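Local coordinates for protein glutathione transferase (Mesorhizobium loti, PDB 1R9C) that catalyses the manganese-dependent hydration of the antibiotic fosfomycin, thereby conferring resistance to it, and works as a homodimer, at residues A[13-18]-A[41-46]; A[67-72]-A[114-119]. One frame throughout, in Å; residues are numbered along the deposited sequence.

Interaction 1: A[13-18]-A[41-46]; sequences RDLERM and LSREKF
L15 and E16, in the first turn of helix 15-26, meet R43, just before strand 44-49, and K45 within it. D14 sets up that turn as its N-cap: OD1 accepts from R17 N at 3.1 Å, met from well above the carboxylate plane, and takes a weak second bond from E16 N. L15 points at the strand. Its CD1 lies 3.7 Å from R43 CB and rests over one face of the R43 guanidinium, offset toward the rim, while 4.2 Å separates it from K45 CG. E16 comes to the edge of the same guanidinium. Its chain is bent at chi2 (71°), which turns the carboxylate back toward R43, nearly coplanar with the guanidinium. R43 NH2 donates to E16 OE2 over 2.7 Å in a nearly straight salt bridge. E16 OE1 accepts from a water that itself accepts from R43 NH1 and L15 N. R43 also makes a salt bridge to D35 and a hydrogen bond to Q58; K45 NZ makes a salt bridge to E30 and a hydrogen bond to T19. E44, the inferred proton acceptor, points away from the helix, its side chain about 8 Å from a manganese ion. Helix 15-26 packs here on the four-stranded sheet of a VOC-type module: L15 and K45 both touch I56 of strand 52-58, which with strand 29-33 flanks strand 44-49.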
loop_
_atom_site.group_PDB
_atom_site.type_symbol
_atom_site.label_atom_id
_atom_site.label_comp_id
_atom_site.label_asym_id
_atom_site.label_seq_id
_atom_site.Cartn_x
_atom_site.Cartn_y
_atom_site.Cartn_z
ATOM N N ARG A 13 -11.613 -11.137 -3.985
ATOM C CA ARG A 13 -12.475 -12.168 -4.549
ATOM C C ARG A 13 -13.719 -11.557 -5.210
ATOM O O ARG A 13 -14.207 -12.068 -6.231
ATOM C CB ARG A 13 -12.905 -13.171 -3.461
ATOM C CG ARG A 13 -11.903 -14.324 -3.134
ATOM C CD ARG A 13 -12.278 -15.157 -1.875
ATOM N NE ARG A 13 -12.458 -14.316 -0.674
ATOM C CZ ARG A 13 -13.021 -14.715 0.469
ATOM N NH1 ARG A 13 -13.463 -15.958 0.614
ATOM N NH2 ARG A 13 -13.146 -13.861 1.480
ATOM N N ASP A 14 -14.224 -10.479 -4.615
ATOM C CA ASP A 14 -15.498 -9.871 -5.003
ATOM C C ASP A 14 -15.328 -8.375 -5.224
ATOM O O ASP A 14 -15.384 -7.599 -4.271
ATOM C CB ASP A 14 -16.534 -10.134 -3.889
ATOM C CG ASP A 14 -17.927 -9.598 -4.210
ATOM O OD1 ASP A 14 -18.094 -8.799 -5.158
ATOM O OD2 ASP A 14 -18.934 -9.917 -3.533
ATOM N N LEU A 15 -15.164 -7.978 -6.484
ATOM C CA LEU A 15 -14.982 -6.575 -6.841
ATOM C C LEU A 15 -16.108 -5.638 -6.409
ATOM O O LEU A 15 -15.883 -4.430 -6.146
ATOM C CB LEU A 15 -14.872 -6.449 -8.363
ATOM C CG LEU A 15 -13.565 -6.503 -9.138
ATOM C CD1 LEU A 15 -13.765 -5.928 -10.550
ATOM C CD2 LEU A 15 -12.468 -5.759 -8.435
ATOM N N GLU A 16 -17.337 -6.156 -6.440
ATOM C CA GLU A 16 -18.500 -5.354 -6.095
ATOM C C GLU A 16 -18.463 -5.008 -4.624
ATOM O O GLU A 16 -18.569 -3.841 -4.257
ATOM C CB GLU A 16 -19.793 -6.083 -6.490
ATOM C CG GLU A 16 -19.963 -6.140 -8.001
ATOM C CD GLU A 16 -18.986 -7.081 -8.696
ATOM O OE1 GLU A 16 -18.790 -8.239 -8.248
ATOM O OE2 GLU A 16 -18.411 -6.661 -9.713
ATOM N N ARG A 17 -18.234 -6.013 -3.788
ATOM C CA ARG A 17 -18.178 -5.791 -2.340
ATOM C C ARG A 17 -17.001 -4.893 -1.983
ATOM O O ARG A 17 -17.138 -4.008 -1.142
ATOM C CB ARG A 17 -18.066 -7.122 -1.607
ATOM C CG ARG A 17 -18.192 -7.041 -0.103
ATOM C CD ARG A 17 -19.470 -6.413 0.411
ATOM N NE ARG A 17 -19.348 -6.032 1.814
ATOM C CZ ARG A 17 -20.138 -5.137 2.416
ATOM N NH1 ARG A 17 -21.115 -4.510 1.749
ATOM N NH2 ARG A 17 -19.958 -4.873 3.691
ATOM N N MET A 18 -15.842 -5.121 -2.609
ATOM C CA MET A 18 -14.674 -4.277 -2.327
ATOM C C MET A 18 -14.978 -2.812 -2.698
ATOM O O MET A 18 -14.565 -1.911 -1.984
ATOM C CB MET A 18 -13.429 -4.785 -3.057
ATOM C CG MET A 18 -12.162 -3.970 -2.750
ATOM S SD MET A 18 -11.722 -4.004 -0.985
ATOM C CE MET A 18 -9.987 -3.515 -1.132
ATOM N N LEU A 41 -11.234 -10.221 -20.208
ATOM C CA LEU A 41 -11.557 -11.304 -19.282
ATOM C C LEU A 41 -11.272 -10.932 -17.834
ATOM O O LEU A 41 -12.067 -11.200 -16.939
ATOM C CB LEU A 41 -10.821 -12.586 -19.659
ATOM C CG LEU A 41 -11.154 -13.132 -21.046
ATOM C CD1 LEU A 41 -10.305 -14.358 -21.337
ATOM C CD2 LEU A 41 -12.659 -13.451 -21.205
ATOM N N SER A 42 -10.121 -10.321 -17.615
ATOM C CA SER A 42 -9.726 -9.908 -16.287
ATOM C C SER A 42 -10.546 -8.674 -15.900
ATOM O O SER A 42 -10.924 -7.868 -16.767
ATOM C CB SER A 42 -8.232 -9.617 -16.277
ATOM O OG SER A 42 -7.953 -8.459 -17.029
ATOM N N ARG A 43 -10.841 -8.558 -14.610
ATOM C CA ARG A 43 -11.673 -7.476 -14.096
ATOM C C ARG A 43 -10.932 -6.616 -13.079
ATOM O O ARG A 43 -10.467 -7.108 -12.065
ATOM C CB ARG A 43 -12.947 -8.055 -13.477
ATOM C CG ARG A 43 -13.660 -9.013 -14.436
ATOM C CD ARG A 43 -15.063 -9.383 -14.050
ATOM N NE ARG A 43 -15.856 -8.240 -13.592
ATOM C CZ ARG A 43 -16.342 -8.106 -12.348
ATOM N NH1 ARG A 43 -16.108 -9.030 -11.413
ATOM N NH2 ARG A 43 -17.067 -7.040 -12.047
ATOM N N GLU A 44 -10.829 -5.323 -13.368
ATOM C CA GLU A 44 -10.152 -4.402 -12.470
ATOM C C GLU A 44 -10.944 -3.098 -12.379
ATOM O O GLU A 44 -11.729 -2.778 -13.287
ATOM C CB GLU A 44 -8.697 -4.160 -12.922
ATOM C CG GLU A 44 -8.544 -3.310 -14.165
ATOM C CD GLU A 44 -7.130 -3.331 -14.738
ATOM O OE1 GLU A 44 -6.148 -3.379 -13.963
ATOM O OE2 GLU A 44 -7.010 -3.289 -15.978
ATOM N N LYS A 45 -10.761 -2.378 -11.271
ATOM C CA LYS A 45 -11.284 -1.034 -11.111
ATOM C C LYS A 45 -10.226 -0.160 -10.491
ATOM O O LYS A 45 -9.398 -0.650 -9.712
ATOM C CB LYS A 45 -12.476 -1.043 -10.146
ATOM C CG LYS A 45 -13.747 -1.711 -10.687
ATOM C CD LYS A 45 -14.830 -1.566 -9.675
ATOM C CE LYS A 45 -16.193 -1.916 -10.214
ATOM N NZ LYS A 45 -17.196 -1.275 -9.299
ATOM N N PHE A 46 -10.256 1.133 -10.830
ATOM C CA PHE A 46 -9.376 2.132 -10.221
ATOM C C PHE A 46 -10.251 3.109 -9.417
ATOM O O PHE A 46 -11.355 3.519 -9.878
ATOM C CB PHE A 46 -8.647 2.956 -11.277
ATOM C CG PHE A 46 -7.713 2.175 -12.168
ATOM C CD1 PHE A 46 -7.342 2.700 -13.395
ATOM C CD2 PHE A 46 -7.178 0.947 -11.765
ATOM C CE1 PHE A 46 -6.452 2.021 -14.237
ATOM C CE2 PHE A 46 -6.314 0.247 -12.594
ATOM C CZ PHE A 46 -5.934 0.790 -13.832
HETATM O O HOH W 1 -16.497 -9.702 -8.522
#

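Interaction 2: A[67-72]-A[114-119]; sequences YNHIAF and NHMFEL. With MN (manganese (II) ion), chain C.
The Y67 ring is met obliquely by M116, whose CE touches Y67 CD1 at 3.7 Å and whose SD makes a Met-aromatic contact, 4.6 Å from the ring centroid. Over one face of that ring lies H69 ND1, 3.9 Å above its plane and offset toward the rim. With CG anti to its backbone N (chi1 -170°), the M116 chain runs alongside H69, and its SD also meets the H69 ring at a slant. At the edge of the imidazole, ND1 donates in the ring plane to Y67 O over 2.9 Å, a bond that fixes the ring's rotation and leaves NE2 for the manganese ion at 2.1 Å. E118 reaches that ion on an extended chain and binds it through OE1 at 1.9 Å, its carboxylate plane 53° from the imidazole; OE2 is held by S106. A71 CB lies alongside E118 on the same face, 3.5 Å from its OE1. On the face opposite H69, A71, M116 and E118 lie I70, F72, F117 and L119, with F117 CD2 at the edge of the F72 ring. Between the parallel backbones, E118 N donates to I70 O and F72 N to E118 O, whereas the I70 N to M116 O bond is weak; a water joins N68 O to M116 N. One water and H7 of the second subunit complete the observed manganese ligands. Histidine and glutamate from adjacent parallel strands, with a partner-subunit histidine, form the metal site characteristic of fosfomycin resistance proteins of the vicinal oxygen chelate (VOC) superfamily.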
loop_
_atom_site.group_PDB
_atom_site.type_symbol
_atom_site.label_atom_id
_atom_site.label_comp_id
_atom_site.label_asym_id
_atom_site.label_seq_id
_atom_site.Cartn_x
_atom_site.Cartn_y
_atom_site.Cartn_z
ATOM N N TYR A 67 -0.032 -8.615 10.142
ATOM C CA TYR A 67 -0.049 -7.255 10.666
ATOM C C TYR A 67 0.547 -6.262 9.656
ATOM O O TYR A 67 0.746 -5.100 9.973
ATOM C CB TYR A 67 0.679 -7.210 12.020
ATOM C CG TYR A 67 0.310 -6.012 12.860
ATOM C CD1 TYR A 67 -0.962 -5.900 13.465
ATOM C CD2 TYR A 67 1.228 -4.963 13.049
ATOM C CE1 TYR A 67 -1.302 -4.748 14.248
ATOM C CE2 TYR A 67 0.907 -3.831 13.828
ATOM C CZ TYR A 67 -0.355 -3.731 14.426
ATOM O OH TYR A 67 -0.649 -2.602 15.175
ATOM N N ASN A 68 0.830 -6.722 8.432
ATOM C CA ASN A 68 1.102 -5.788 7.340
ATOM C C ASN A 68 -0.153 -4.978 7.148
ATOM O O ASN A 68 -1.259 -5.532 7.155
ATOM C CB ASN A 68 1.470 -6.558 6.046
ATOM C CG ASN A 68 2.748 -7.311 6.194
ATOM O OD1 ASN A 68 3.818 -6.722 6.122
ATOM N ND2 ASN A 68 2.661 -8.619 6.469
ATOM N N HIS A 69 -0.024 -3.657 7.008
ATOM C CA HIS A 69 -1.206 -2.830 6.965
ATOM C C HIS A 69 -0.909 -1.488 6.269
ATOM O O HIS A 69 0.250 -1.055 6.180
ATOM C CB HIS A 69 -1.882 -2.663 8.374
ATOM C CG HIS A 69 -1.104 -1.840 9.379
ATOM N ND1 HIS A 69 -0.274 -2.408 10.321
ATOM C CD2 HIS A 69 -1.095 -0.504 9.637
ATOM C CE1 HIS A 69 0.232 -1.458 11.095
ATOM N NE2 HIS A 69 -0.242 -0.288 10.702
ATOM N N ILE A 70 -1.962 -0.889 5.735
ATOM C CA ILE A 70 -1.886 0.450 5.162
ATOM C C ILE A 70 -2.782 1.347 5.995
ATOM O O ILE A 70 -3.952 1.002 6.245
ATOM C CB ILE A 70 -2.368 0.445 3.674
ATOM C CG1 ILE A 70 -1.493 -0.440 2.773
ATOM C CG2 ILE A 70 -2.462 1.869 3.111
ATOM C CD1 ILE A 70 0.010 -0.095 2.768
ATOM N N ALA A 71 -2.267 2.512 6.370
ATOM C CA ALA A 71 -2.957 3.414 7.294
ATOM C C ALA A 71 -3.255 4.749 6.637
ATOM O O ALA A 71 -2.375 5.361 6.032
ATOM C CB ALA A 71 -2.137 3.622 8.610
ATOM N N PHE A 72 -4.515 5.166 6.739
ATOM C CA PHE A 72 -4.967 6.481 6.273
ATOM C C PHE A 72 -5.159 7.452 7.429
ATOM O O PHE A 72 -5.481 7.070 8.552
ATOM C CB PHE A 72 -6.279 6.318 5.477
ATOM C CG PHE A 72 -6.084 5.579 4.178
ATOM C CD1 PHE A 72 -6.163 4.191 4.136
ATOM C CD2 PHE A 72 -5.767 6.265 3.015
ATOM C CE1 PHE A 72 -5.949 3.510 2.917
ATOM C CE2 PHE A 72 -5.575 5.578 1.785
ATOM C CZ PHE A 72 -5.662 4.203 1.766
ATOM N N ASN A 114 -8.799 -10.537 3.844
ATOM C CA ASN A 114 -7.698 -10.533 4.803
ATOM C C ASN A 114 -6.689 -9.389 4.729
ATOM O O ASN A 114 -5.664 -9.456 5.368
ATOM C CB ASN A 114 -6.990 -11.907 4.842
ATOM C CG ASN A 114 -7.933 -13.002 5.242
ATOM O OD1 ASN A 114 -8.907 -12.759 5.974
ATOM N ND2 ASN A 114 -7.672 -14.211 4.774
ATOM N N HIS A 115 -6.974 -8.334 3.977
ATOM C CA HIS A 115 -6.153 -7.129 4.049
ATOM C C HIS A 115 -6.498 -6.323 5.298
ATOM O O HIS A 115 -7.679 -6.061 5.547
ATOM C CB HIS A 115 -6.387 -6.214 2.843
ATOM C CG HIS A 115 -6.203 -6.888 1.514
ATOM N ND1 HIS A 115 -7.244 -7.073 0.630
ATOM C CD2 HIS A 115 -5.091 -7.339 0.882
ATOM C CE1 HIS A 115 -6.793 -7.657 -0.470
ATOM N NE2 HIS A 115 -5.490 -7.844 -0.339
ATOM N N MET A 116 -5.472 -5.893 6.037
ATOM C CA MET A 116 -5.685 -4.996 7.187
ATOM C C MET A 116 -5.498 -3.528 6.766
ATOM O O MET A 116 -4.522 -3.160 6.066
ATOM C CB MET A 116 -4.750 -5.338 8.353
ATOM C CG MET A 116 -5.055 -4.615 9.695
ATOM S SD MET A 116 -3.694 -4.767 10.904
ATOM C CE MET A 116 -4.105 -6.292 11.471
ATOM N N PHE A 117 -6.416 -2.692 7.226
ATOM C CA PHE A 117 -6.322 -1.237 7.025
ATOM C C PHE A 117 -6.374 -0.586 8.371
ATOM O O PHE A 117 -6.829 -1.222 9.336
ATOM C CB PHE A 117 -7.507 -0.747 6.194
ATOM C CG PHE A 117 -7.447 -1.186 4.761
ATOM C CD1 PHE A 117 -8.122 -2.333 4.345
ATOM C CD2 PHE A 117 -6.674 -0.478 3.845
ATOM C CE1 PHE A 117 -8.033 -2.776 3.008
ATOM C CE2 PHE A 117 -6.590 -0.890 2.499
ATOM C CZ PHE A 117 -7.275 -2.036 2.091
ATOM N N GLU A 118 -5.912 0.660 8.455
ATOM C CA GLU A 118 -5.880 1.384 9.720
ATOM C C GLU A 118 -6.366 2.805 9.391
ATOM O O GLU A 118 -6.047 3.328 8.330
ATOM C CB GLU A 118 -4.449 1.447 10.268
ATOM C CG GLU A 118 -4.319 2.320 11.531
ATOM C CD GLU A 118 -2.916 2.391 12.120
ATOM O OE1 GLU A 118 -1.931 1.738 11.609
ATOM O OE2 GLU A 118 -2.821 3.093 13.183
ATOM N N LEU A 119 -7.179 3.374 10.280
ATOM C CA LEU A 119 -7.484 4.810 10.277
ATOM C C LEU A 119 -6.831 5.343 11.542
ATOM O O LEU A 119 -7.141 4.876 12.645
ATOM C CB LEU A 119 -9.004 5.030 10.329
ATOM C CG LEU A 119 -9.735 4.301 9.195
ATOM C CD1 LEU A 119 -11.214 4.289 9.463
ATOM C CD2 LEU A 119 -9.436 4.993 7.826
HETATM MN MN MN C . -0.056 1.380 11.900
HETATM O O HOH W 2 -2.823 -6.832 5.572
HETATM O O HOH W 3 2.038 0.824 12.367
#

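From the N terminus, strand 5-12 leads into helix 15-26, and interaction 1 closes the first loop when the chain returns through strand 29-33 to strand 44-49. Strand 52-58 follows, and only then does interaction 2 open; it closes through helix 79-89 and strand 106-110 at strand 116-120. The two loops are thus in series, neither nested nor crossed. Their centres lie 19 Å apart, with no direct touch. Interaction 1 ties a helix to the four-stranded N-terminal sheet, and interaction 2 joins two strands of the C-terminal sheet. Both border the second subunit: F46 packs on R127 of that subunit, and residues 69-72 pair antiparallel with one of its strands.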